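Local coordinates for uncharacterized HTH-type transcriptional regulator YydK (Bacillus subtilis subsp. subtilis, PDB 3BWG), which probably binds DNA as a transcription factor of the GntR family, through a winged helix-turn-helix domain joined to a UTRA domain, at residues Y125-R130 with Y139-Y144; Y203-F208 with Y218-Y223. All coordinates share one frame; numbering follows the deposited sequence.

Contact 1: residues Y125-R130 with Y139-Y144. With EDO (1,2-ethanediol), chain H.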
ATOM      1  N   TYR B 125     -10.951  20.967 -13.151  1.00 39.49           N
ATOM      2  CA  TYR B 125     -10.160  21.228 -11.963  1.00 40.90           C
ATOM      3  C   TYR B 125     -11.051  21.230 -10.757  1.00 41.40           C
ATOM      4  O   TYR B 125     -12.065  21.912 -10.750  1.00 40.92           O
ATOM      5  CB  TYR B 125      -9.466  22.589 -12.085  1.00 40.54           C
ATOM      6  CG  TYR B 125      -8.832  23.101 -10.813  1.00 41.15           C
ATOM      7  CD1 TYR B 125      -7.590  22.614 -10.401  1.00 41.52           C
ATOM      8  CD2 TYR B 125      -9.451  24.101 -10.033  1.00 41.23           C
ATOM      9  CE1 TYR B 125      -7.004  23.063  -9.256  1.00 41.58           C
ATOM     10  CE2 TYR B 125      -8.842  24.581  -8.873  1.00 40.73           C
ATOM     11  CZ  TYR B 125      -7.618  24.036  -8.493  1.00 41.21           C
ATOM     12  OH  TYR B 125      -6.942  24.454  -7.370  1.00 40.70           O
ATOM     13  N   VAL B 126     -10.671  20.495  -9.720  1.00 41.15           N
ATOM     14  CA  VAL B 126     -11.451  20.555  -8.493  1.00 41.57           C
ATOM     15  C   VAL B 126     -10.637  20.879  -7.253  1.00 41.56           C
ATOM     16  O   VAL B 126      -9.497  20.424  -7.100  1.00 41.84           O
ATOM     17  CB  VAL B 126     -12.514  19.379  -8.331  1.00 43.51           C
ATOM     18  CG1 VAL B 126     -12.563  18.468  -9.530  1.00 41.55           C
ATOM     19  CG2 VAL B 126     -12.463  18.668  -6.969  1.00 43.16           C
ATOM     20  N   LYS B 127     -11.176  21.769  -6.432  1.00 38.94           N
ATOM     21  CA  LYS B 127     -10.536  22.153  -5.203  1.00 38.78           C
ATOM     22  C   LYS B 127     -11.612  21.935  -4.124  1.00 39.10           C
ATOM     23  O   LYS B 127     -12.724  22.486  -4.235  1.00 37.52           O
ATOM     24  CB  LYS B 127     -10.100  23.615  -5.269  1.00 38.34           C
ATOM     25  CG  LYS B 127      -9.373  24.071  -3.999  1.00 41.60           C
ATOM     26  CD  LYS B 127      -9.217  25.598  -3.860  1.00 42.50           C
ATOM     27  CE  LYS B 127      -8.018  26.085  -4.674  1.00 44.48           C
ATOM     28  NZ  LYS B 127      -7.889  27.575  -4.474  1.00 46.38           N
ATOM     29  N   ARG B 128     -11.313  21.101  -3.122  1.00 37.07           N
ATOM     30  CA  ARG B 128     -12.307  20.794  -2.107  1.00 37.67           C
ATOM     31  C   ARG B 128     -11.695  20.429  -0.756  1.00 38.16           C
ATOM     32  O   ARG B 128     -10.553  19.923  -0.658  1.00 37.51           O
ATOM     33  CB  ARG B 128     -13.305  19.728  -2.610  1.00 39.54           C
ATOM     34  CG  ARG B 128     -12.815  18.297  -2.647  1.00 39.55           C
ATOM     35  CD  ARG B 128     -13.793  17.373  -3.344  1.00 40.07           C
ATOM     36  NE  ARG B 128     -13.118  16.099  -3.592  1.00 41.76           N
ATOM     37  CZ  ARG B 128     -13.710  14.933  -3.821  1.00 42.67           C
ATOM     38  NH1 ARG B 128     -15.035  14.839  -3.856  1.00 41.92           N
ATOM     39  NH2 ARG B 128     -12.956  13.860  -4.014  1.00 43.16           N
ATOM     40  N   VAL B 129     -12.432  20.749   0.289  1.00 37.15           N
ATOM     41  CA  VAL B 129     -12.075  20.311   1.621  1.00 38.56           C
ATOM     42  C   VAL B 129     -13.031  19.192   1.902  1.00 38.82           C
ATOM     43  O   VAL B 129     -14.242  19.279   1.588  1.00 40.24           O
ATOM     44  CB  VAL B 129     -12.200  21.446   2.679  1.00 38.62           C
ATOM     45  CG1 VAL B 129     -11.809  20.966   4.126  1.00 38.27           C
ATOM     46  CG2 VAL B 129     -11.349  22.657   2.257  1.00 39.97           C
ATOM     47  N   ARG B 130     -12.491  18.115   2.452  1.00 40.10           N
ATOM     48  CA  ARG B 130     -13.323  16.973   2.812  1.00 41.42           C
ATOM     49  C   ARG B 130     -13.373  16.785   4.331  1.00 42.49           C
ATOM     50  O   ARG B 130     -12.451  17.199   5.024  1.00 42.42           O
ATOM     51  CB  ARG B 130     -12.880  15.720   2.058  1.00 41.12           C
ATOM     52  CG  ARG B 130     -12.513  15.983   0.594  1.00 43.39           C
ATOM     53  CD  ARG B 130     -12.409  14.666  -0.179  1.00 46.23           C
ATOM     54  NE  ARG B 130     -13.767  14.092  -0.329  1.00 46.71           N
ATOM     55  CZ  ARG B 130     -14.008  12.832  -0.687  1.00 48.13           C
ATOM     56  NH1 ARG B 130     -12.984  12.012  -0.948  1.00 46.56           N
ATOM     57  NH2 ARG B 130     -15.269  12.401  -0.817  1.00 46.58           N
ATOM     58  N   TYR B 139      -7.560  18.548   2.350  1.00 36.89           N
ATOM     59  CA  TYR B 139      -7.691  19.622   1.437  1.00 38.38           C
ATOM     60  C   TYR B 139      -7.095  19.017   0.161  1.00 39.70           C
ATOM     61  O   TYR B 139      -5.975  18.485   0.184  1.00 39.12           O
ATOM     62  CB  TYR B 139      -6.860  20.832   1.949  1.00 40.03           C
ATOM     63  CG  TYR B 139      -6.605  21.884   0.885  1.00 40.49           C
ATOM     64  CD1 TYR B 139      -7.676  22.512   0.234  1.00 40.77           C
ATOM     65  CD2 TYR B 139      -5.316  22.238   0.515  1.00 40.16           C
ATOM     66  CE1 TYR B 139      -7.470  23.438  -0.777  1.00 40.19           C
ATOM     67  CE2 TYR B 139      -5.088  23.195  -0.489  1.00 40.42           C
ATOM     68  CZ  TYR B 139      -6.183  23.796  -1.128  1.00 41.31           C
ATOM     69  OH  TYR B 139      -6.007  24.750  -2.126  1.00 41.86           O
ATOM     70  N   GLU B 140      -7.850  19.082  -0.935  1.00 39.07           N
ATOM     71  CA  GLU B 140      -7.457  18.456  -2.171  1.00 40.66           C
ATOM     72  C   GLU B 140      -7.559  19.337  -3.422  1.00 41.02           C
ATOM     73  O   GLU B 140      -8.469  20.129  -3.586  1.00 40.67           O
ATOM     74  CB  GLU B 140      -8.262  17.162  -2.357  1.00 42.01           C
ATOM     75  CG  GLU B 140      -8.569  16.752  -3.816  1.00 44.67           C
ATOM     76  CD  GLU B 140      -9.588  15.617  -3.924  1.00 45.27           C
ATOM     77  OE1 GLU B 140      -9.596  14.915  -4.931  1.00 47.92           O
ATOM     78  OE2 GLU B 140     -10.361  15.394  -2.984  1.00 48.99           O
ATOM     79  N   GLU B 141      -6.631  19.139  -4.344  1.00 41.10           N
ATOM     80  CA  GLU B 141      -6.775  19.672  -5.672  1.00 40.12           C
ATOM     81  C   GLU B 141      -6.659  18.463  -6.557  1.00 39.89           C
ATOM     82  O   GLU B 141      -5.721  17.647  -6.393  1.00 37.71           O
ATOM     83  CB  GLU B 141      -5.631  20.639  -5.996  1.00 41.18           C
ATOM     84  CG  GLU B 141      -5.745  22.022  -5.366  1.00 42.07           C
ATOM     85  CD  GLU B 141      -4.553  22.921  -5.750  1.00 42.77           C
ATOM     86  OE1 GLU B 141      -4.676  23.762  -6.681  1.00 42.06           O
ATOM     87  OE2 GLU B 141      -3.481  22.761  -5.126  1.00 44.24           O
ATOM     88  N   SER B 142      -7.611  18.309  -7.480  1.00 39.76           N
ATOM     89  CA  SER B 142      -7.470  17.280  -8.489  1.00 41.27           C
ATOM     90  C   SER B 142      -7.744  17.759  -9.900  1.00 40.97           C
ATOM     91  O   SER B 142      -8.398  18.780 -10.122  1.00 40.25           O
ATOM     92  CB  SER B 142      -8.278  16.043  -8.148  1.00 41.28           C
ATOM     93  OG  SER B 142      -9.502  16.422  -7.602  1.00 48.25           O
ATOM     94  N   TYR B 143      -7.203  17.012 -10.854  1.00 40.39           N
ATOM     95  CA  TYR B 143      -7.257  17.399 -12.240  1.00 39.87           C
ATOM     96  C   TYR B 143      -7.660  16.204 -13.051  1.00 38.87           C
ATOM     97  O   TYR B 143      -7.000  15.201 -13.020  1.00 38.31           O
ATOM     98  CB  TYR B 143      -5.871  17.849 -12.706  1.00 40.28           C
ATOM     99  CG  TYR B 143      -5.169  18.848 -11.812  1.00 40.52           C
ATOM    100  CD1 TYR B 143      -5.098  20.197 -12.168  1.00 39.92           C
ATOM    101  CD2 TYR B 143      -4.528  18.434 -10.648  1.00 40.16           C
ATOM    102  CE1 TYR B 143      -4.403  21.109 -11.370  1.00 41.33           C
ATOM    103  CE2 TYR B 143      -3.861  19.325  -9.841  1.00 41.89           C
ATOM    104  CZ  TYR B 143      -3.802  20.661 -10.196  1.00 41.15           C
ATOM    105  OH  TYR B 143      -3.128  21.541  -9.386  1.00 42.11           O
ATOM    106  N   TYR B 144      -8.705  16.352 -13.844  1.00 40.50           N
ATOM    107  CA  TYR B 144      -9.243  15.249 -14.645  1.00 40.37           C
ATOM    108  C   TYR B 144      -9.178  15.588 -16.092  1.00 39.01           C
ATOM    109  O   TYR B 144      -9.651  16.634 -16.478  1.00 39.51           O
ATOM    110  CB  TYR B 144     -10.712  15.017 -14.274  1.00 40.70           C
ATOM    111  CG  TYR B 144     -10.868  14.659 -12.840  1.00 41.07           C
ATOM    112  CD1 TYR B 144     -11.038  13.322 -12.431  1.00 40.33           C
ATOM    113  CD2 TYR B 144     -10.835  15.646 -11.879  1.00 41.38           C
ATOM    114  CE1 TYR B 144     -11.163  13.015 -11.075  1.00 42.50           C
ATOM    115  CE2 TYR B 144     -10.957  15.362 -10.554  1.00 42.49           C
ATOM    116  CZ  TYR B 144     -11.119  14.064 -10.156  1.00 42.45           C
ATOM    117  OH  TYR B 144     -11.229  13.865  -8.805  1.00 46.19           O
TER
HETATM  118  C1  EDO H 237      -3.092  19.698  -1.540  1.00 39.39           C
HETATM  119  O1  EDO H 237      -2.338  20.319  -0.505  1.00 43.20           O
HETATM  120  C2  EDO H 237      -3.619  20.795  -2.434  1.00 39.66           C
HETATM  121  O2  EDO H 237      -2.511  21.276  -3.205  1.00 39.49           O
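Strands 125-130 and 139-144 run antiparallel at 164° with axes 4.8 Å apart, with Val126-Ser142 and Arg128-Glu140 as hydrogen-bonded pairs. On the face carrying Tyr125, Lys127, Tyr139 and Glu141, the phenol of Tyr125 donates a very short bond, OH to OE1 of Glu141 at 2.5 Å. It uses the anti lone pair of that oxygen, and ring and carboxylate planes stand 90° apart. The other oxygen, OE2, accepts from O2 of an ethanediol, probably from the crystallisation liquor, so in this crystal both oxygens have a partner. Tyr143 lies alongside Tyr125, CE1 to CD1 3.7 Å, in an oblique ring pair. Lys127 passes its CE 3.5 Å from OH of Tyr139 on its way to a salt bridge with Glu101.

The reverse face holds a salt bridge: NE and NH2 of Arg128 both donate to OE2 of Glu140, NE at 2.9 Å from above the carboxylate plane. NE of Arg130 lies over the centre of the Arg128 guanidinium, 3.6 Å above its plane, so two positive groups meet face against face; Arg130 itself is held by Ser97 and Glu91, and nearby Glu140 probably helps balance the charges. NH1 of Arg128 reaches the carbonyls of Val157 and His159. The hairpin sits in the antiparallel sheet of the UTRA domain between strands 95-105 and 215-224, and helix 187-193 packs on the tyrosine face, where Tyr192 stacks on Tyr139.

Contact 2: residues Y203-F208 with Y218-Y223; sequences YIESIF and YSKISY. With EDO (1,2-ethanediol), chain H; EDO (1,2-ethanediol), chain I.
A beta hairpin of the UTRA domain supplies strands 203-208 and 218-223, antiparallel at 161° with Ile204-Ile221 and Ser206-Ser219 as its hydrogen-bonded pairs. Tyr218, CG anti to the backbone N (chi1 172°), lies alongside Glu205 and donates from OH to its OE2 at 2.4 Å, a very short bond that meets the anti lone pair, the oxygen lying in the ring plane. Arg74 of the second subunit, in a salt bridge with OE1, would probably favour a charged Glu205, while the close carboxylate of Glu110 would tend to raise its pKa.

Within the six-stranded antiparallel sheet this pair lies between strands 173-184 and 135-145. Tyr203 runs beside Lys220, whose chain bends at chi3 and chi4 to bring NZ 3.2 Å from the phenol OH as donor, while its salt bridge goes to Glu110. An alanine in place of Tyr203 would remove both the ring beside Lys220 and the hydroxyl that accepts from NZ, and would probably leave the lysine less well fixed, though still tied to Glu110, and the ring of His181 without its neighbour.

On the reverse face, one water bridges the strands: it donates to the carbonyl O of Ile204 at 2.7 Å and hydrogen-bonds Ser206 OG and Ser219 OG. CD1 of Ile204 meets CE2 of Tyr223 at 3.7 Å, and CG2 of Ile221 lies over one face of that ring.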
ATOM      1  N   TYR B 203       1.194  14.522   2.749  1.00 40.13           N
ATOM      2  CA  TYR B 203       0.912  15.114   1.482  1.00 41.90           C
ATOM      3  C   TYR B 203       1.092  14.046   0.407  1.00 39.81           C
ATOM      4  O   TYR B 203       2.181  13.533   0.193  1.00 38.05           O
ATOM      5  CB  TYR B 203       1.852  16.316   1.250  1.00 46.25           C
ATOM      6  CG  TYR B 203       1.771  16.815  -0.164  1.00 47.96           C
ATOM      7  CD1 TYR B 203       0.550  17.271  -0.670  1.00 49.77           C
ATOM      8  CD2 TYR B 203       2.879  16.788  -1.019  1.00 49.22           C
ATOM      9  CE1 TYR B 203       0.421  17.689  -1.993  1.00 49.74           C
ATOM     10  CE2 TYR B 203       2.765  17.232  -2.356  1.00 49.12           C
ATOM     11  CZ  TYR B 203       1.522  17.687  -2.815  1.00 48.69           C
ATOM     12  OH  TYR B 203       1.316  18.159  -4.095  1.00 48.82           O
ATOM     13  N   ILE B 204       0.007  13.687  -0.256  1.00 39.32           N
ATOM     14  CA  ILE B 204       0.041  12.592  -1.244  1.00 39.87           C
ATOM     15  C   ILE B 204      -0.349  13.106  -2.601  1.00 41.44           C
ATOM     16  O   ILE B 204      -1.374  13.811  -2.717  1.00 41.59           O
ATOM     17  CB  ILE B 204      -0.966  11.445  -0.846  1.00 40.32           C
ATOM     18  CG1 ILE B 204      -0.729  11.011   0.609  1.00 36.83           C
ATOM     19  CG2 ILE B 204      -0.955  10.227  -1.901  1.00 37.09           C
ATOM     20  CD1 ILE B 204      -1.574   9.877   1.048  1.00 37.15           C
ATOM     21  N   GLU B 205       0.471  12.764  -3.606  1.00 41.97           N
ATOM     22  CA  GLU B 205       0.107  12.856  -5.016  1.00 43.05           C
ATOM     23  C   GLU B 205      -0.234  11.514  -5.605  1.00 43.52           C
ATOM     24  O   GLU B 205       0.564  10.552  -5.503  1.00 42.84           O
ATOM     25  CB  GLU B 205       1.232  13.474  -5.824  1.00 44.81           C
ATOM     26  CG  GLU B 205       1.540  14.878  -5.393  1.00 47.17           C
ATOM     27  CD  GLU B 205       2.902  15.281  -5.875  1.00 52.13           C
ATOM     28  OE1 GLU B 205       3.911  14.962  -5.209  1.00 53.59           O
ATOM     29  OE2 GLU B 205       2.978  15.859  -6.971  1.00 54.32           O
ATOM     30  N   SER B 206      -1.420  11.440  -6.225  1.00 41.92           N
ATOM     31  CA  SER B 206      -1.888  10.214  -6.815  1.00 43.28           C
ATOM     32  C   SER B 206      -2.101  10.322  -8.322  1.00 40.88           C
ATOM     33  O   SER B 206      -2.640  11.308  -8.820  1.00 39.24           O
ATOM     34  CB  SER B 206      -3.207   9.772  -6.175  1.00 43.89           C
ATOM     35  OG  SER B 206      -3.082   9.731  -4.767  1.00 49.85           O
ATOM     36  N   ILE B 207      -1.735   9.280  -9.043  1.00 40.33           N
ATOM     37  CA  ILE B 207      -2.111   9.217 -10.482  1.00 41.27           C
ATOM     38  C   ILE B 207      -2.955   7.966 -10.653  1.00 40.23           C
ATOM     39  O   ILE B 207      -2.475   6.854 -10.378  1.00 41.03           O
ATOM     40  CB  ILE B 207      -0.903   9.203 -11.436  1.00 42.08           C
ATOM     41  CG1 ILE B 207      -0.048  10.443 -11.265  1.00 43.05           C
ATOM     42  CG2 ILE B 207      -1.336   9.195 -12.886  1.00 41.92           C
ATOM     43  CD1 ILE B 207       0.910  10.372 -10.121  1.00 44.22           C
ATOM     44  N   PHE B 208      -4.208   8.162 -11.034  1.00 39.00           N
ATOM     45  CA  PHE B 208      -5.114   7.046 -11.312  1.00 40.67           C
ATOM     46  C   PHE B 208      -5.192   6.828 -12.822  1.00 38.48           C
ATOM     47  O   PHE B 208      -5.207   7.791 -13.603  1.00 37.04           O
ATOM     48  CB  PHE B 208      -6.492   7.277 -10.676  1.00 40.09           C
ATOM     49  CG  PHE B 208      -6.452   7.324  -9.160  1.00 42.97           C
ATOM     50  CD1 PHE B 208      -6.778   6.199  -8.403  1.00 44.20           C
ATOM     51  CD2 PHE B 208      -6.104   8.510  -8.485  1.00 43.43           C
ATOM     52  CE1 PHE B 208      -6.741   6.243  -6.981  1.00 44.71           C
ATOM     53  CE2 PHE B 208      -6.094   8.570  -7.051  1.00 45.05           C
ATOM     54  CZ  PHE B 208      -6.380   7.423  -6.320  1.00 43.26           C
ATOM     55  N   TYR B 218      -5.176  13.225 -11.641  1.00 36.94           N
ATOM     56  CA  TYR B 218      -4.021  13.542 -10.848  1.00 37.66           C
ATOM     57  C   TYR B 218      -4.547  14.377  -9.711  1.00 38.92           C
ATOM     58  O   TYR B 218      -5.206  15.404  -9.940  1.00 38.06           O
ATOM     59  CB  TYR B 218      -3.016  14.367 -11.666  1.00 39.38           C
ATOM     60  CG  TYR B 218      -1.868  14.898 -10.868  1.00 39.53           C
ATOM     61  CD1 TYR B 218      -1.023  14.026 -10.172  1.00 40.04           C
ATOM     62  CD2 TYR B 218      -1.595  16.268 -10.827  1.00 38.41           C
ATOM     63  CE1 TYR B 218       0.032  14.506  -9.422  1.00 39.09           C
ATOM     64  CE2 TYR B 218      -0.542  16.754 -10.106  1.00 38.84           C
ATOM     65  CZ  TYR B 218       0.278  15.870  -9.418  1.00 40.91           C
ATOM     66  OH  TYR B 218       1.369  16.348  -8.704  1.00 42.16           O
ATOM     67  N   SER B 219      -4.235  13.963  -8.487  1.00 39.11           N
ATOM     68  CA  SER B 219      -4.671  14.701  -7.312  1.00 39.35           C
ATOM     69  C   SER B 219      -3.506  14.993  -6.355  1.00 39.88           C
ATOM     70  O   SER B 219      -2.486  14.262  -6.309  1.00 39.95           O
ATOM     71  CB  SER B 219      -5.806  13.949  -6.611  1.00 40.08           C
ATOM     72  OG  SER B 219      -5.282  12.860  -5.895  1.00 43.12           O
ATOM     73  N   LYS B 220      -3.666  16.093  -5.613  1.00 41.13           N
ATOM     74  CA  LYS B 220      -2.710  16.569  -4.624  1.00 40.43           C
ATOM     75  C   LYS B 220      -3.484  16.773  -3.353  1.00 40.88           C
ATOM     76  O   LYS B 220      -4.389  17.601  -3.311  1.00 40.23           O
ATOM     77  CB  LYS B 220      -2.141  17.891  -5.083  1.00 42.00           C
ATOM     78  CG  LYS B 220      -1.247  17.710  -6.306  1.00 43.55           C
ATOM     79  CD  LYS B 220      -1.158  18.982  -7.148  1.00 45.77           C
ATOM     80  CE  LYS B 220      -0.695  20.185  -6.369  1.00 46.53           C
ATOM     81  NZ  LYS B 220       0.781  20.321  -6.443  1.00 48.03           N
ATOM     82  N   ILE B 221      -3.140  16.020  -2.310  1.00 40.59           N
ATOM     83  CA  ILE B 221      -3.920  16.049  -1.076  1.00 38.54           C
ATOM     84  C   ILE B 221      -3.066  16.210   0.177  1.00 38.18           C
ATOM     85  O   ILE B 221      -2.024  15.564   0.340  1.00 38.01           O
ATOM     86  CB  ILE B 221      -4.757  14.805  -0.953  1.00 39.45           C
ATOM     87  CG1 ILE B 221      -5.565  14.579  -2.256  1.00 39.11           C
ATOM     88  CG2 ILE B 221      -5.705  14.920   0.306  1.00 38.35           C
ATOM     89  CD1 ILE B 221      -6.533  13.412  -2.243  1.00 39.15           C
ATOM     90  N   SER B 222      -3.501  17.113   1.041  1.00 37.86           N
ATOM     91  CA  SER B 222      -2.916  17.263   2.356  1.00 38.32           C
ATOM     92  C   SER B 222      -3.957  16.841   3.389  1.00 37.67           C
ATOM     93  O   SER B 222      -5.048  17.401   3.420  1.00 37.90           O
ATOM     94  CB  SER B 222      -2.517  18.731   2.590  1.00 39.51           C
ATOM     95  OG  SER B 222      -1.486  19.091   1.697  1.00 40.15           O
ATOM     96  N   TYR B 223      -3.595  15.894   4.246  1.00 36.40           N
ATOM     97  CA  TYR B 223      -4.477  15.435   5.295  1.00 37.01           C
ATOM     98  C   TYR B 223      -4.274  16.124   6.651  1.00 38.62           C
ATOM     99  O   TYR B 223      -3.155  16.558   6.996  1.00 39.71           O
ATOM    100  CB  TYR B 223      -4.351  13.909   5.438  1.00 38.25           C
ATOM    101  CG  TYR B 223      -4.816  13.137   4.202  1.00 37.89           C
ATOM    102  CD1 TYR B 223      -6.135  12.724   4.095  1.00 36.56           C
ATOM    103  CD2 TYR B 223      -3.932  12.815   3.156  1.00 37.50           C
ATOM    104  CE1 TYR B 223      -6.592  12.022   2.951  1.00 38.14           C
ATOM    105  CE2 TYR B 223      -4.366  12.098   2.003  1.00 36.40           C
ATOM    106  CZ  TYR B 223      -5.707  11.691   1.933  1.00 38.75           C
ATOM    107  OH  TYR B 223      -6.208  10.999   0.841  1.00 39.69           O
TER
HETATM  108  C1  EDO H 237      -3.092  19.698  -1.540  1.00 39.39           C
HETATM  109  O1  EDO H 237      -2.338  20.319  -0.505  1.00 43.20           O
HETATM  110  C2  EDO H 237      -3.619  20.795  -2.434  1.00 39.66           C
HETATM  111  O2  EDO H 237      -2.511  21.276  -3.205  1.00 39.49           O
HETATM  112  C1  EDO I 238      -1.884  12.640   8.696  1.00 35.56           C
HETATM  113  O1  EDO I 238      -2.666  11.548   8.315  1.00 33.21           O
HETATM  114  C2  EDO I 238      -2.110  13.666   7.621  1.00 34.17           C
HETATM  115  O2  EDO I 238      -1.272  14.726   7.980  1.00 30.00           O
HETATM  116  O   HOH W   1      -3.404  12.476  -3.822  1.00 35.07           O

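In the fold
Contacts 1 and 2 are two hairpins of one antiparallel sheet, their centres about 9 Å apart, joined where strand 139-144 lies beside 218-223. Probable hydrogen bonds make that seam: Glu141 O to Lys220 N and Tyr143 N to Tyr218 O, both 2.7 Å, with Ser142 and Ser219 touching through their CB atoms. Both contacts are largely buried, and each has a very short tyrosine-glutamate bond. Their reverse faces differ: contact 1 has a charged arginine-glutamate cluster, contact 2 serines bridged by water beside isoleucines. No other chain touches contact 1, whereas contact 2 meets the second subunit. One ethanediol spans both, bonded to Glu141 and Ser222.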